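Local coordinates for protein CAIP (PDB 5LBH) that forms a dodecameric mini-ferritin of the Dps-like, neutrophil-activating type that binds iron and promotes differentiation of macrophages into foam cells, at residues 24-29 against 40-45; 28-33 against 84-89. All coordinates share one frame; numbering follows the deposited sequence.

Interaction 1 of 2, residues 24-29 against 40-45. With FE (Fe (III) ion), chain V.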
ATOM      1  N   ASN A  24     -21.786  21.124 -15.208  1.00 29.65           N
ATOM      2  CA  ASN A  24     -21.917  22.550 -15.459  1.00 29.83           C
ATOM      3  C   ASN A  24     -21.608  23.368 -14.199  1.00 33.13           C
ATOM      4  O   ASN A  24     -20.840  24.335 -14.254  1.00 32.56           O
ATOM      5  CB  ASN A  24     -23.323  22.798 -16.010  1.00 34.68           C
ATOM      6  CG  ASN A  24     -23.625  24.242 -16.270  1.00 30.66           C
ATOM      7  OD1 ASN A  24     -22.745  25.089 -16.278  1.00 30.20           O
ATOM      8  ND2 ASN A  24     -24.895  24.525 -16.542  1.00 35.22           N
ATOM      9  N   PHE A  25     -22.164  22.981 -13.044  1.00 31.45           N
ATOM     10  CA  PHE A  25     -21.762  23.630 -11.790  1.00 34.68           C
ATOM     11  C   PHE A  25     -20.260  23.496 -11.552  1.00 37.21           C
ATOM     12  O   PHE A  25     -19.595  24.441 -11.102  1.00 36.50           O
ATOM     13  CB  PHE A  25     -22.519  23.024 -10.604  1.00 33.08           C
ATOM     14  CG  PHE A  25     -24.005  23.213 -10.663  1.00 33.04           C
ATOM     15  CD1 PHE A  25     -24.556  24.271 -11.368  1.00 30.83           C
ATOM     16  CD2 PHE A  25     -24.851  22.336 -10.006  1.00 28.30           C
ATOM     17  CE1 PHE A  25     -25.929  24.447 -11.420  1.00 30.77           C
ATOM     18  CE2 PHE A  25     -26.222  22.507 -10.043  1.00 36.34           C
ATOM     19  CZ  PHE A  25     -26.767  23.567 -10.755  1.00 35.81           C
ATOM     20  N   HIS A  26     -19.719  22.316 -11.843  1.00 35.86           N
ATOM     21  CA  HIS A  26     -18.309  22.027 -11.630  1.00 32.11           C
ATOM     22  C   HIS A  26     -17.415  22.935 -12.471  1.00 34.88           C
ATOM     23  O   HIS A  26     -16.362  23.379 -12.006  1.00 36.89           O
ATOM     24  CB  HIS A  26     -18.082  20.550 -11.948  1.00 30.39           C
ATOM     25  CG  HIS A  26     -16.657  20.115 -11.900  1.00 39.20           C
ATOM     26  ND1 HIS A  26     -15.935  20.028 -10.727  1.00 37.66           N
ATOM     27  CD2 HIS A  26     -15.831  19.688 -12.886  1.00 39.80           C
ATOM     28  CE1 HIS A  26     -14.721  19.585 -10.997  1.00 36.58           C
ATOM     29  NE2 HIS A  26     -14.633  19.372 -12.297  1.00 40.71           N
ATOM     30  N   TRP A  27     -17.818  23.219 -13.712  1.00 34.08           N
ATOM     31  CA  TRP A  27     -17.001  24.001 -14.635  1.00 29.91           C
ATOM     32  C   TRP A  27     -17.138  25.514 -14.431  1.00 32.42           C
ATOM     33  O   TRP A  27     -16.183  26.257 -14.685  1.00 32.35           O
ATOM     34  CB  TRP A  27     -17.384  23.679 -16.077  1.00 29.28           C
ATOM     35  CG  TRP A  27     -17.172  22.277 -16.507  1.00 32.82           C
ATOM     36  CD1 TRP A  27     -16.160  21.443 -16.128  1.00 33.83           C
ATOM     37  CD2 TRP A  27     -17.977  21.541 -17.441  1.00 30.14           C
ATOM     38  NE1 TRP A  27     -16.294  20.225 -16.756  1.00 36.09           N
ATOM     39  CE2 TRP A  27     -17.398  20.257 -17.568  1.00 31.26           C
ATOM     40  CE3 TRP A  27     -19.137  21.838 -18.168  1.00 29.30           C
ATOM     41  CZ2 TRP A  27     -17.940  19.267 -18.386  1.00 32.57           C
ATOM     42  CZ3 TRP A  27     -19.679  20.865 -18.980  1.00 33.71           C
ATOM     43  CH2 TRP A  27     -19.081  19.586 -19.087  1.00 36.49           C
ATOM     44  N   ASN A  28     -18.319  25.996 -14.032  1.00 32.16           N
ATOM     45  CA  ASN A  28     -18.666  27.408 -14.163  1.00 30.50           C
ATOM     46  C   ASN A  28     -18.876  28.102 -12.821  1.00 37.36           C
ATOM     47  O   ASN A  28     -19.500  29.176 -12.779  1.00 37.00           O
ATOM     48  CB  ASN A  28     -19.916  27.565 -15.030  1.00 26.01           C
ATOM     49  CG  ASN A  28     -19.688  27.107 -16.466  1.00 27.84           C
ATOM     50  OD1 ASN A  28     -18.656  27.396 -17.058  1.00 31.27           O
ATOM     51  ND2 ASN A  28     -20.670  26.419 -17.040  1.00 32.90           N
ATOM     52  N   VAL A  29     -18.427  27.489 -11.717  1.00 32.84           N
ATOM     53  CA  VAL A  29     -18.419  28.175 -10.430  1.00 37.05           C
ATOM     54  C   VAL A  29     -17.394  29.307 -10.443  1.00 33.46           C
ATOM     55  O   VAL A  29     -16.292  29.180 -10.995  1.00 34.08           O
ATOM     56  CB  VAL A  29     -18.177  27.172  -9.279  1.00 40.00           C
ATOM     57  CG1 VAL A  29     -16.842  26.440  -9.431  1.00 35.71           C
ATOM     58  CG2 VAL A  29     -18.217  27.881  -7.945  1.00 31.63           C
ATOM     59  N   ALA A  40     -16.254  19.402  -4.665  1.00 39.79           N
ATOM     60  CA  ALA A  40     -17.484  18.767  -4.194  1.00 37.86           C
ATOM     61  C   ALA A  40     -18.373  18.367  -5.366  1.00 42.45           C
ATOM     62  O   ALA A  40     -18.895  17.248  -5.405  1.00 45.81           O
ATOM     63  CB  ALA A  40     -18.233  19.681  -3.229  1.00 26.36           C
ATOM     64  N   THR A  41     -18.552  19.265  -6.340  1.00 37.56           N
ATOM     65  CA  THR A  41     -19.352  18.909  -7.505  1.00 38.71           C
ATOM     66  C   THR A  41     -18.757  17.705  -8.238  1.00 37.53           C
ATOM     67  O   THR A  41     -19.493  16.907  -8.835  1.00 35.42           O
ATOM     68  CB  THR A  41     -19.483  20.096  -8.468  1.00 34.03           C
ATOM     69  OG1 THR A  41     -18.185  20.566  -8.825  1.00 39.96           O
ATOM     70  CG2 THR A  41     -20.264  21.227  -7.830  1.00 33.89           C
ATOM     71  N   GLN A  42     -17.430  17.556  -8.226  1.00 37.69           N
ATOM     72  CA  GLN A  42     -16.870  16.404  -8.923  1.00 43.01           C
ATOM     73  C   GLN A  42     -17.211  15.109  -8.186  1.00 41.02           C
ATOM     74  O   GLN A  42     -17.553  14.097  -8.807  1.00 41.84           O
ATOM     75  CB  GLN A  42     -15.365  16.524  -9.077  1.00 39.28           C
ATOM     76  CG  GLN A  42     -14.832  15.324  -9.834  1.00 48.46           C
ATOM     77  CD  GLN A  42     -13.335  15.170  -9.779  1.00 50.57           C
ATOM     78  OE1 GLN A  42     -12.824  14.417  -8.959  1.00 59.03           O
ATOM     79  NE2 GLN A  42     -12.617  15.912 -10.626  1.00 48.15           N
ATOM     80  N   GLU A  43     -17.144  15.133  -6.858  1.00 35.06           N
ATOM     81  CA  GLU A  43     -17.563  13.982  -6.071  1.00 40.98           C
ATOM     82  C   GLU A  43     -19.038  13.650  -6.284  1.00 36.53           C
ATOM     83  O   GLU A  43     -19.417  12.472  -6.319  1.00 37.57           O
ATOM     84  CB  GLU A  43     -17.282  14.249  -4.596  1.00 40.63           C
ATOM     85  CG  GLU A  43     -15.813  14.349  -4.297  1.00 43.11           C
ATOM     86  CD  GLU A  43     -15.556  14.645  -2.840  1.00 58.89           C
ATOM     87  OE1 GLU A  43     -14.501  14.206  -2.322  1.00 62.87           O
ATOM     88  OE2 GLU A  43     -16.414  15.313  -2.212  1.00 55.37           O
ATOM     89  N   ILE A  44     -19.884  14.673  -6.432  1.00 35.25           N
ATOM     90  CA  ILE A  44     -21.315  14.445  -6.604  1.00 31.93           C
ATOM     91  C   ILE A  44     -21.615  13.803  -7.957  1.00 33.11           C
ATOM     92  O   ILE A  44     -22.409  12.862  -8.046  1.00 37.46           O
ATOM     93  CB  ILE A  44     -22.094  15.752  -6.410  1.00 33.30           C
ATOM     94  CG1 ILE A  44     -21.990  16.234  -4.957  1.00 33.91           C
ATOM     95  CG2 ILE A  44     -23.529  15.607  -6.904  1.00 27.03           C
ATOM     96  CD1 ILE A  44     -22.724  17.558  -4.708  1.00 34.18           C
ATOM     97  N   TYR A  45     -21.027  14.307  -9.040  1.00 33.86           N
ATOM     98  CA  TYR A  45     -21.406  13.683 -10.300  1.00 36.49           C
ATOM     99  C   TYR A  45     -20.833  12.275 -10.436  1.00 34.01           C
ATOM    100  O   TYR A  45     -21.417  11.460 -11.153  1.00 34.27           O
ATOM    101  CB  TYR A  45     -21.051  14.575 -11.511  1.00 29.04           C
ATOM    102  CG  TYR A  45     -19.594  14.855 -11.878  1.00 36.78           C
ATOM    103  CD1 TYR A  45     -18.716  13.831 -12.271  1.00 39.98           C
ATOM    104  CD2 TYR A  45     -19.116  16.174 -11.930  1.00 36.66           C
ATOM    105  CE1 TYR A  45     -17.382  14.109 -12.645  1.00 33.31           C
ATOM    106  CE2 TYR A  45     -17.808  16.460 -12.313  1.00 36.22           C
ATOM    107  CZ  TYR A  45     -16.944  15.425 -12.664  1.00 39.44           C
ATOM    108  OH  TYR A  45     -15.656  15.730 -13.043  1.00 39.23           O
TER
HETATM  109 FE    FE V 201     -12.902  18.624 -13.799  1.00 66.80          FE
HETATM  110  O   HOH W   1     -10.579  18.812 -12.693  1.00 38.73           O

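Interaction 2 of 2, residues 28-33 against 84-89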
ATOM      1  N   ASN A  28     -18.319  25.996 -14.032  1.00 32.16           N
ATOM      2  CA  ASN A  28     -18.666  27.408 -14.163  1.00 30.50           C
ATOM      3  C   ASN A  28     -18.876  28.102 -12.821  1.00 37.36           C
ATOM      4  O   ASN A  28     -19.500  29.176 -12.779  1.00 37.00           O
ATOM      5  CB  ASN A  28     -19.916  27.565 -15.030  1.00 26.01           C
ATOM      6  CG  ASN A  28     -19.688  27.107 -16.466  1.00 27.84           C
ATOM      7  OD1 ASN A  28     -18.656  27.396 -17.058  1.00 31.27           O
ATOM      8  ND2 ASN A  28     -20.670  26.419 -17.040  1.00 32.90           N
ATOM      9  N   VAL A  29     -18.427  27.489 -11.717  1.00 32.84           N
ATOM     10  CA  VAL A  29     -18.419  28.175 -10.430  1.00 37.05           C
ATOM     11  C   VAL A  29     -17.394  29.307 -10.443  1.00 33.46           C
ATOM     12  O   VAL A  29     -16.292  29.180 -10.995  1.00 34.08           O
ATOM     13  CB  VAL A  29     -18.177  27.172  -9.279  1.00 40.00           C
ATOM     14  CG1 VAL A  29     -16.842  26.440  -9.431  1.00 35.71           C
ATOM     15  CG2 VAL A  29     -18.217  27.881  -7.945  1.00 31.63           C
ATOM     16  N   LYS A  30     -17.766  30.434  -9.856  1.00 31.13           N
ATOM     17  CA  LYS A  30     -16.900  31.593  -9.734  1.00 33.35           C
ATOM     18  C   LYS A  30     -16.826  31.956  -8.263  1.00 34.25           C
ATOM     19  O   LYS A  30     -17.616  31.470  -7.455  1.00 39.59           O
ATOM     20  CB  LYS A  30     -17.443  32.770 -10.548  1.00 36.22           C
ATOM     21  CG  LYS A  30     -17.567  32.461 -12.023  1.00 34.62           C
ATOM     22  CD  LYS A  30     -16.236  32.333 -12.718  1.00 36.73           C
ATOM     23  CE  LYS A  30     -16.450  31.807 -14.137  1.00 34.29           C
ATOM     24  NZ  LYS A  30     -17.675  32.381 -14.804  1.00 41.51           N
ATOM     25  N   GLY A  31     -15.869  32.804  -7.906  1.00 36.21           N
ATOM     26  CA  GLY A  31     -15.815  33.360  -6.570  1.00 34.47           C
ATOM     27  C   GLY A  31     -14.761  32.701  -5.702  1.00 40.05           C
ATOM     28  O   GLY A  31     -14.165  31.680  -6.050  1.00 43.72           O
ATOM     29  N   MET A  32     -14.554  33.305  -4.524  1.00 47.13           N
ATOM     30  CA  MET A  32     -13.405  32.957  -3.687  1.00 48.22           C
ATOM     31  C   MET A  32     -13.445  31.490  -3.271  1.00 50.04           C
ATOM     32  O   MET A  32     -12.400  30.844  -3.143  1.00 49.96           O
ATOM     33  CB  MET A  32     -13.366  33.870  -2.457  1.00 48.73           C
ATOM     34  CG  MET A  32     -11.964  34.380  -2.058  1.00 59.98           C
ATOM     35  SD  MET A  32     -11.067  35.398  -3.281  1.00 75.73           S
ATOM     36  CE  MET A  32      -9.561  34.457  -3.509  1.00 44.50           C
ATOM     37  N   ASP A  33     -14.639  30.935  -3.109  1.00 54.88           N
ATOM     38  CA  ASP A  33     -14.844  29.562  -2.659  1.00 49.75           C
ATOM     39  C   ASP A  33     -14.911  28.613  -3.868  1.00 47.02           C
ATOM     40  O   ASP A  33     -15.637  27.618  -3.918  1.00 45.10           O
ATOM     41  CB  ASP A  33     -16.116  29.607  -1.802  1.00 46.12           C
ATOM     42  CG  ASP A  33     -16.593  28.263  -1.259  1.00 62.23           C
ATOM     43  OD1 ASP A  33     -17.530  28.319  -0.437  1.00 71.16           O
ATOM     44  OD2 ASP A  33     -16.088  27.181  -1.585  1.00 70.68           O
ATOM     45  N   LYS A  84     -27.858  28.404 -18.036  1.00 33.75           N
ATOM     46  CA  LYS A  84     -26.884  29.398 -17.592  1.00 32.97           C
ATOM     47  C   LYS A  84     -25.497  28.773 -17.436  1.00 37.80           C
ATOM     48  O   LYS A  84     -25.339  27.554 -17.314  1.00 36.85           O
ATOM     49  CB  LYS A  84     -27.319  30.042 -16.273  1.00 33.33           C
ATOM     50  CG  LYS A  84     -28.802  30.400 -16.215  1.00 42.33           C
ATOM     51  CD  LYS A  84     -29.208  30.840 -14.818  1.00 45.58           C
ATOM     52  CE  LYS A  84     -28.133  31.762 -14.232  1.00 52.49           C
ATOM     53  NZ  LYS A  84     -27.953  31.621 -12.740  1.00 55.91           N
ATOM     54  N   THR A  85     -24.474  29.634 -17.434  1.00 34.78           N
ATOM     55  CA  THR A  85     -23.087  29.208 -17.600  1.00 33.05           C
ATOM     56  C   THR A  85     -22.156  29.883 -16.607  1.00 31.83           C
ATOM     57  O   THR A  85     -20.969  30.052 -16.898  1.00 30.92           O
ATOM     58  CB  THR A  85     -22.578  29.464 -19.035  1.00 34.22           C
ATOM     59  OG1 THR A  85     -22.180  30.838 -19.181  1.00 42.66           O
ATOM     60  CG2 THR A  85     -23.579  29.069 -20.106  1.00 38.00           C
ATOM     61  N   SER A  86     -22.674  30.319 -15.467  1.00 32.50           N
ATOM     62  CA  SER A  86     -21.840  30.988 -14.483  1.00 30.85           C
ATOM     63  C   SER A  86     -22.587  30.946 -13.158  1.00 30.69           C
ATOM     64  O   SER A  86     -23.784  31.234 -13.125  1.00 32.00           O
ATOM     65  CB  SER A  86     -21.546  32.428 -14.947  1.00 31.05           C
ATOM     66  OG  SER A  86     -20.593  33.075 -14.133  1.00 42.24           O
ATOM     67  N   PHE A  87     -21.918  30.527 -12.086  1.00 31.09           N
ATOM     68  CA  PHE A  87     -22.593  30.388 -10.802  1.00 30.75           C
ATOM     69  C   PHE A  87     -21.685  30.819  -9.663  1.00 32.94           C
ATOM     70  O   PHE A  87     -20.478  30.582  -9.693  1.00 36.95           O
ATOM     71  CB  PHE A  87     -23.052  28.942 -10.557  1.00 33.66           C
ATOM     72  CG  PHE A  87     -23.793  28.341 -11.717  1.00 33.88           C
ATOM     73  CD1 PHE A  87     -23.107  27.651 -12.708  1.00 29.83           C
ATOM     74  CD2 PHE A  87     -25.174  28.487 -11.826  1.00 28.89           C
ATOM     75  CE1 PHE A  87     -23.784  27.112 -13.783  1.00 32.74           C
ATOM     76  CE2 PHE A  87     -25.857  27.948 -12.887  1.00 34.14           C
ATOM     77  CZ  PHE A  87     -25.167  27.254 -13.869  1.00 35.68           C
ATOM     78  N   CYS A  88     -22.268  31.488  -8.681  1.00 34.56           N
ATOM     79  CA  CYS A  88     -21.607  31.599  -7.396  1.00 37.33           C
ATOM     80  C   CYS A  88     -21.921  30.357  -6.560  1.00 38.99           C
ATOM     81  O   CYS A  88     -22.843  29.591  -6.851  1.00 41.18           O
ATOM     82  CB  CYS A  88     -22.008  32.903  -6.700  1.00 34.67           C
ATOM     83  SG  CYS A  88     -23.644  32.963  -6.033  1.00 44.26           S
ATOM     84  N   SER A  89     -21.110  30.147  -5.531  1.00 43.07           N
ATOM     85  CA  SER A  89     -21.175  28.914  -4.760  1.00 33.56           C
ATOM     86  C   SER A  89     -22.463  28.801  -3.957  1.00 39.73           C
ATOM     87  O   SER A  89     -22.927  27.686  -3.701  1.00 39.04           O
ATOM     88  CB  SER A  89     -19.970  28.838  -3.834  1.00 40.02           C
ATOM     89  OG  SER A  89     -19.175  27.719  -4.179  1.00 51.83           O
TER

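Interaction 1 of 2, residues 24-29 against 40-45
In the four-helix bundle of this Dps-like mini-ferritin, helices 4-28 and 34-61 run nearly antiparallel, with segment axes 8.8 Å apart at -160°, and His26 reaches from the first to the second and supplies a ligand to an iron site shared between subunits. CG of His26 lies anti to the backbone N (chi1 175°), which sends the imidazole across to helix 34-61. His26 CB sets out over Thr41, 3.1 Å from Thr41 OG1. The same hydroxyl lies at the ring edge, in plane, with His26 ND1 3.0 Å from Thr41 OG1. Thr41 OG1 is hydrogen-bonded to the backbone O of His38 and of Thr37. CD2 meets Tyr45 CE2, the tyrosine directing its edge at one imidazole face in a T-shaped pair with planes at 84°. His26 CE1 runs against the aliphatic Gln42 CB at 3.7 Å, oblique to the ring. At the tip, NE2 coordinates the Fe(III) ion, whose other protein ligands are Asp53 and Glu57 of a second subunit. Such a shared site is the Dps hallmark, consistent with a ferroxidase centre. The T-shaped pair with Tyr45 and the stacked ring of His38 probably help to fix the rotation of the imidazole, with His26 NE2 2.4 Å from the iron.

Interaction 2 of 2, residues 28-33 against 84-89
Two short extended segments pair in parallel here, a short, weakly bonded pair of strands at the end of the ferritin-like helical bundle, where strand 29-30 follows helix 4-28 and strand 87-88 leads into helix 89-116. The tight part is backbone. Phe87 N donates to Asn28 O at 2.9 Å, approaching from above the carbonyl plane, and Lys30 N donates to Phe87 O at 2.7 Å, nearly along the C=O axis. Phe87 thus grips the chain on both sides of Val29, its bridge partner, and each acceptor also receives a CA-H...O contact: Ser86 CA to Asn28 O, and Val29 CA to Phe87 O at 3.3 Å. Val29 and Phe87 share the buried face of the sheet, where both side chains touch Ile92 of helix 89-116. Phe87 CG lies anti to its carbonyl carbon (chi1 -49°), bringing Phe87 CD1 to 3.9 Å from Asn28 CB. The side chain of Asn28 lies against the backbone of Thr85, with Asn28 CG 3.2 Å from Thr85 O, while Asn28 ND2 is hydrogen-bonded to Asn24 OD1.

On the side of Lys30 and Cys88 the contact is looser; Cys88 is exposed, while Lys30 also packs on Ser142 of a third subunit. Past this pair the chains diverge; Ser89 OG is hydrogen-bonded to Thr37 OG1 and lies 3.9 Å from Val29 CG2. Gly31 makes backbone hydrogen bonds to the third subunit. The Lys30 chain is bent at chi2 (-70°) and chi4, and Lys30 NZ donates to the exposed Ser86 OG at 3.1 Å.

Interaction 1 is a buried contact between two bundle helices, whereas interaction 2 is only partly buried and lies farther from the chain centre. Both start from the same stretch of chain: the C-terminal end of helix 4-28 serves the first, and its continuation into strand 29-30 the second. Side chains dominate at 24-29 against 40-45, with an aromatic pair and a metal ligand; main-chain hydrogen bonds dominate at 28-33 against 84-89. The two are joined directly, through a probable hydrogen bond of Asn24 ND2 to Lys84 O and an edge-to-face pair of Phe25 and Phe87. Both also touch the second subunit, which adds two carboxylate ligands, Asp53 and Glu57, to the iron at interaction 1 but packing at interaction 2.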